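Local coordinates for neural cell adhesion molecule 1 (Homo sapiens, PDB 2HAZ), which probably mediates adhesion between neural cells, its first fibronectin type III repeat carrying an alpha-helix critical for polysialylation of its N-glycans, at residues Pro17-Pro29 against Ala62-Pro75. Sequence-based numbering, arbitrary orientation.
Sequences PYSSTAQVQFDEP and ASMEGIVTIVGLKP. With NA (sodium ion), chain B.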
loop_
_atom_site.group_PDB
_atom_site.type_symbol
_atom_site.label_atom_id
_atom_site.label_comp_id
_atom_site.label_asym_id
_atom_site.label_seq_id
_atom_site.Cartn_x
_atom_site.Cartn_y
_atom_site.Cartn_z
ATOM N N PRO A 17 -1.186 -10.697 8.259
ATOM C CA PRO A 17 -2.572 -10.489 8.613
ATOM C C PRO A 17 -2.951 -10.996 9.999
ATOM O O PRO A 17 -2.409 -11.999 10.488
ATOM C CB PRO A 17 -3.322 -11.277 7.531
ATOM C CG PRO A 17 -2.395 -12.428 7.226
ATOM C CD PRO A 17 -0.989 -11.949 7.496
ATOM N N TYR A 18 -3.883 -10.284 10.608
ATOM C CA TYR A 18 -4.594 -10.770 11.769
ATOM C C TYR A 18 -6.057 -11.009 11.377
ATOM O O TYR A 18 -6.327 -11.487 10.260
ATOM C CB TYR A 18 -4.398 -9.792 12.940
ATOM C CG TYR A 18 -2.932 -9.692 13.234
ATOM C CD1 TYR A 18 -2.287 -10.688 13.973
ATOM C CD2 TYR A 18 -2.162 -8.669 12.686
ATOM C CE1 TYR A 18 -0.923 -10.643 14.200
ATOM C CE2 TYR A 18 -0.795 -8.613 12.912
ATOM C CZ TYR A 18 -0.192 -9.605 13.668
ATOM O OH TYR A 18 1.149 -9.556 13.907
ATOM N N SER A 19 -6.994 -10.655 12.251
ATOM C CA SER A 19 -8.401 -10.959 12.011
ATOM C C SER A 19 -9.111 -9.920 11.174
ATOM O O SER A 19 -9.781 -10.257 10.204
ATOM C CB SER A 19 -9.159 -11.219 13.325
ATOM O OG SER A 19 -8.777 -12.480 13.834
ATOM N N SER A 20 -8.969 -8.657 11.560
ATOM C CA SER A 20 -9.645 -7.559 10.877
ATOM C C SER A 20 -8.642 -6.487 10.392
ATOM O O SER A 20 -9.039 -5.443 9.868
ATOM C CB SER A 20 -10.690 -6.950 11.807
ATOM O OG SER A 20 -10.063 -6.303 12.912
ATOM N N THR A 21 -7.352 -6.757 10.592
ATOM C CA THR A 21 -6.269 -5.832 10.223
ATOM C C THR A 21 -5.080 -6.593 9.626
ATOM O O THR A 21 -4.987 -7.819 9.740
ATOM C CB THR A 21 -5.756 -4.991 11.434
ATOM O OG1 THR A 21 -5.071 -5.834 12.369
ATOM C CG2 THR A 21 -6.888 -4.226 12.146
ATOM N N ALA A 22 -4.165 -5.860 8.993
ATOM C CA ALA A 22 -2.973 -6.457 8.401
ATOM C C ALA A 22 -1.855 -5.426 8.310
ATOM O O ALA A 22 -2.111 -4.232 8.045
ATOM C CB ALA A 22 -3.273 -7.026 7.026
ATOM N N GLN A 23 -0.632 -5.888 8.555
ATOM C CA GLN A 23 0.567 -5.059 8.411
ATOM C C GLN A 23 1.225 -5.308 7.052
ATOM O O GLN A 23 1.674 -6.424 6.752
ATOM C CB GLN A 23 1.566 -5.317 9.550
ATOM C CG GLN A 23 0.957 -5.512 10.948
ATOM C CD GLN A 23 0.513 -4.224 11.572
ATOM O OE1 GLN A 23 1.321 -3.475 12.131
ATOM N NE2 GLN A 23 -0.781 -3.955 11.506
ATOM N N VAL A 24 1.280 -4.267 6.225
ATOM C CA VAL A 24 1.810 -4.404 4.871
ATOM C C VAL A 24 3.267 -3.944 4.911
ATOM O O VAL A 24 3.544 -2.764 5.131
ATOM C CB VAL A 24 0.960 -3.614 3.816
ATOM C CG1 VAL A 24 1.540 -3.751 2.419
ATOM C CG2 VAL A 24 -0.524 -4.076 3.812
ATOM N N GLN A 25 4.197 -4.883 4.732
ATOM C CA GLN A 25 5.618 -4.543 4.671
ATOM C C GLN A 25 6.018 -4.188 3.264
ATOM O O GLN A 25 5.812 -4.982 2.336
ATOM C CB GLN A 25 6.476 -5.722 5.094
ATOM C CG GLN A 25 6.566 -5.931 6.568
ATOM C CD GLN A 25 7.640 -6.935 6.900
ATOM O OE1 GLN A 25 8.716 -6.959 6.268
ATOM N NE2 GLN A 25 7.370 -7.772 7.899
ATOM N N PHE A 26 6.655 -3.031 3.110
ATOM C CA PHE A 26 6.943 -2.500 1.783
ATOM C C PHE A 26 8.305 -1.793 1.697
ATOM O O PHE A 26 8.853 -1.358 2.723
ATOM C CB PHE A 26 5.828 -1.534 1.349
ATOM C CG PHE A 26 5.937 -0.156 1.966
ATOM C CD1 PHE A 26 6.525 0.903 1.261
ATOM C CD2 PHE A 26 5.469 0.084 3.244
ATOM C CE1 PHE A 26 6.627 2.166 1.837
ATOM C CE2 PHE A 26 5.559 1.342 3.810
ATOM C CZ PHE A 26 6.150 2.379 3.111
ATOM N N ASP A 27 8.805 -1.676 0.460
ATOM C CA ASP A 27 10.002 -0.885 0.119
ATOM C C ASP A 27 9.590 0.413 -0.529
ATOM O O ASP A 27 8.688 0.424 -1.366
ATOM C CB ASP A 27 10.841 -1.578 -0.950
ATOM C CG ASP A 27 11.319 -2.909 -0.539
ATOM O OD1 ASP A 27 11.656 -3.076 0.653
ATOM O OD2 ASP A 27 11.366 -3.803 -1.417
ATOM N N GLU A 28 10.282 1.491 -0.174
ATOM C CA GLU A 28 10.149 2.771 -0.873
ATOM C C GLU A 28 10.417 2.622 -2.377
ATOM O O GLU A 28 11.160 1.719 -2.783
ATOM C CB GLU A 28 11.121 3.793 -0.283
ATOM C CG GLU A 28 10.837 4.188 1.155
ATOM C CD GLU A 28 11.451 3.223 2.172
ATOM O OE1 GLU A 28 12.021 2.183 1.769
ATOM O OE2 GLU A 28 11.373 3.509 3.386
ATOM N N PRO A 29 9.807 3.501 -3.207
ATOM C CA PRO A 29 10.110 3.568 -4.642
ATOM C C PRO A 29 11.618 3.705 -4.918
ATOM O O PRO A 29 12.323 4.343 -4.138
ATOM C CB PRO A 29 9.386 4.854 -5.082
ATOM C CG PRO A 29 8.221 4.954 -4.160
ATOM C CD PRO A 29 8.757 4.475 -2.827
ATOM N N ALA A 62 5.579 5.718 7.640
ATOM C CA ALA A 62 5.511 4.483 6.877
ATOM C C ALA A 62 6.919 4.018 6.513
ATOM O O ALA A 62 7.262 2.839 6.661
ATOM C CB ALA A 62 4.653 4.670 5.624
ATOM N N SER A 63 7.753 4.949 6.057
ATOM C CA SER A 63 9.072 4.572 5.589
ATOM C C SER A 63 9.990 4.233 6.772
ATOM O O SER A 63 10.887 3.410 6.635
ATOM C CB SER A 63 9.667 5.654 4.690
ATOM O OG SER A 63 10.047 6.774 5.460
ATOM N N MET A 64 9.725 4.833 7.926
ATOM C CA MET A 64 10.495 4.569 9.149
ATOM C C MET A 64 10.130 3.223 9.798
ATOM O O MET A 64 11.017 2.459 10.198
ATOM C CB MET A 64 10.319 5.703 10.148
ATOM N N GLU A 65 8.827 2.940 9.886
ATOM C CA GLU A 65 8.334 1.660 10.412
ATOM C C GLU A 65 8.508 0.536 9.383
ATOM O O GLU A 65 8.701 -0.633 9.743
ATOM C CB GLU A 65 6.865 1.789 10.848
ATOM C CG GLU A 65 6.450 0.930 12.055
ATOM C CD GLU A 65 7.012 1.398 13.412
ATOM O OE1 GLU A 65 7.094 2.620 13.693
ATOM O OE2 GLU A 65 7.358 0.518 14.220
ATOM N N GLY A 66 8.463 0.893 8.104
ATOM C CA GLY A 66 8.518 -0.090 7.023
ATOM C C GLY A 66 7.161 -0.708 6.699
ATOM O O GLY A 66 7.069 -1.585 5.841
ATOM N N ILE A 67 6.110 -0.224 7.365
ATOM C CA ILE A 67 4.738 -0.751 7.215
ATOM C C ILE A 67 3.650 0.314 7.041
ATOM O O ILE A 67 3.811 1.484 7.421
ATOM C CB ILE A 67 4.297 -1.636 8.437
ATOM C CG1 ILE A 67 4.240 -0.801 9.721
ATOM C CG2 ILE A 67 5.170 -2.916 8.542
ATOM C CD1 ILE A 67 3.793 -1.545 10.977
ATOM N N VAL A 68 2.537 -0.126 6.465
ATOM C CA VAL A 68 1.255 0.524 6.649
ATOM C C VAL A 68 0.241 -0.528 7.136
ATOM O O VAL A 68 0.317 -1.718 6.757
ATOM C CB VAL A 68 0.764 1.272 5.374
ATOM C CG1 VAL A 68 1.716 2.406 5.020
ATOM C CG2 VAL A 68 0.572 0.316 4.187
ATOM N N THR A 69 -0.687 -0.089 7.979
ATOM C CA THR A 69 -1.685 -0.973 8.566
ATOM C C THR A 69 -3.027 -0.746 7.930
ATOM O O THR A 69 -3.595 0.345 8.021
ATOM C CB THR A 69 -1.867 -0.759 10.086
ATOM O OG1 THR A 69 -0.608 -0.857 10.749
ATOM C CG2 THR A 69 -2.820 -1.820 10.654
ATOM N N ILE A 70 -3.550 -1.795 7.318
ATOM C CA ILE A 70 -4.880 -1.735 6.763
ATOM C C ILE A 70 -5.871 -2.282 7.788
ATOM O O ILE A 70 -5.551 -3.179 8.603
ATOM C CB ILE A 70 -4.974 -2.411 5.362
ATOM C CG1 ILE A 70 -4.600 -3.892 5.425
ATOM C CG2 ILE A 70 -4.078 -1.667 4.329
ATOM C CD1 ILE A 70 -4.491 -4.577 4.049
ATOM N N VAL A 71 -7.068 -1.711 7.759
ATOM C CA VAL A 71 -8.093 -1.933 8.785
ATOM C C VAL A 71 -9.447 -2.291 8.180
ATOM O O VAL A 71 -9.622 -2.289 6.959
ATOM C CB VAL A 71 -8.301 -0.658 9.672
ATOM C CG1 VAL A 71 -7.054 -0.321 10.472
ATOM C CG2 VAL A 71 -8.736 0.524 8.810
ATOM N N GLY A 72 -10.400 -2.604 9.051
ATOM C CA GLY A 72 -11.778 -2.849 8.641
ATOM C C GLY A 72 -11.971 -4.053 7.743
ATOM O O GLY A 72 -12.917 -4.087 6.936
ATOM N N LEU A 73 -11.095 -5.042 7.901
ATOM C CA LEU A 73 -11.151 -6.266 7.127
ATOM C C LEU A 73 -12.085 -7.262 7.809
ATOM O O LEU A 73 -12.374 -7.154 9.010
ATOM C CB LEU A 73 -9.762 -6.884 6.962
ATOM C CG LEU A 73 -8.631 -5.986 6.430
ATOM C CD1 LEU A 73 -7.305 -6.705 6.562
ATOM C CD2 LEU A 73 -8.911 -5.587 4.976
ATOM N N LYS A 74 -12.556 -8.210 7.022
ATOM C CA LYS A 74 -13.390 -9.300 7.514
ATOM C C LYS A 74 -12.514 -10.511 7.765
ATOM O O LYS A 74 -11.597 -10.772 6.982
ATOM C CB LYS A 74 -14.458 -9.647 6.478
ATOM C CG LYS A 74 -15.241 -8.447 6.003
ATOM C CD LYS A 74 -16.640 -8.811 5.516
ATOM C CE LYS A 74 -16.594 -9.652 4.260
ATOM N NZ LYS A 74 -15.779 -9.026 3.179
ATOM N N PRO A 75 -12.779 -11.252 8.856
ATOM C CA PRO A 75 -12.004 -12.451 9.155
ATOM C C PRO A 75 -12.134 -13.507 8.060
ATOM O O PRO A 75 -13.074 -13.466 7.263
ATOM C CB PRO A 75 -12.605 -12.945 10.476
ATOM C CG PRO A 75 -13.273 -11.765 11.050
ATOM C CD PRO A 75 -13.787 -10.982 9.895
HETATM NA NA NA B . 12.296 -5.265 0.221
#
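Val24 and Val68 pair as neighbours, both side chains on the buried face, where strand 22-27 runs antiparallel to strand 67-70, an edge strand of the three-stranded sheet in this fibronectin type III sandwich. Val24 N reaches Val68 O at 2.8 Å in a nearly straight bond (169°), and Val68 N returns to a lone pair of Val24 O. Ala22 and Ile70 repeat the exchange, and beyond the strand Leu73 N still holds Ser20 O at 2.9 Å. The tight side looks into the sandwich: Ala22 CB rests on Ile70 CG1 (3.8 Å), Val24 CG2 meets the Ile70 CD1 methyl, and Trp44 and Phe100 of the opposing sheet close over Ile70 and Leu73. Phe26 has CG between its backbone N and carbonyl carbon (chi1 79°), which carries the ring toward helix 59-65 and sets CZ 3.7 Å from Ala62 CB; Tyr40 stacks edge-to-face with it. Cutting this ring back to an alanine is likely to open a gap between helix and strand and leave Tyr40 without its aromatic partner. The other face, with Gln23, Gln25, Ile67 and Thr69, is partly exposed and more polar. Gln23, bent at chi2 (-76°), lies alongside Thr69 and brings OE1 to 3.3 Å from Ile67 CD1, while Gln25 turns its amide to Glu16. At the far end Asp27 points away and grips sodium through both carboxylate oxygens, with Asp13 also bound. Gly66, just after the helix and at positive phi, takes Phe26 N on its carbonyl O (3.1 Å). Backbone bonds thus fix the register, whereas buried apolar side chains, with Phe26, join strands and helix to the core.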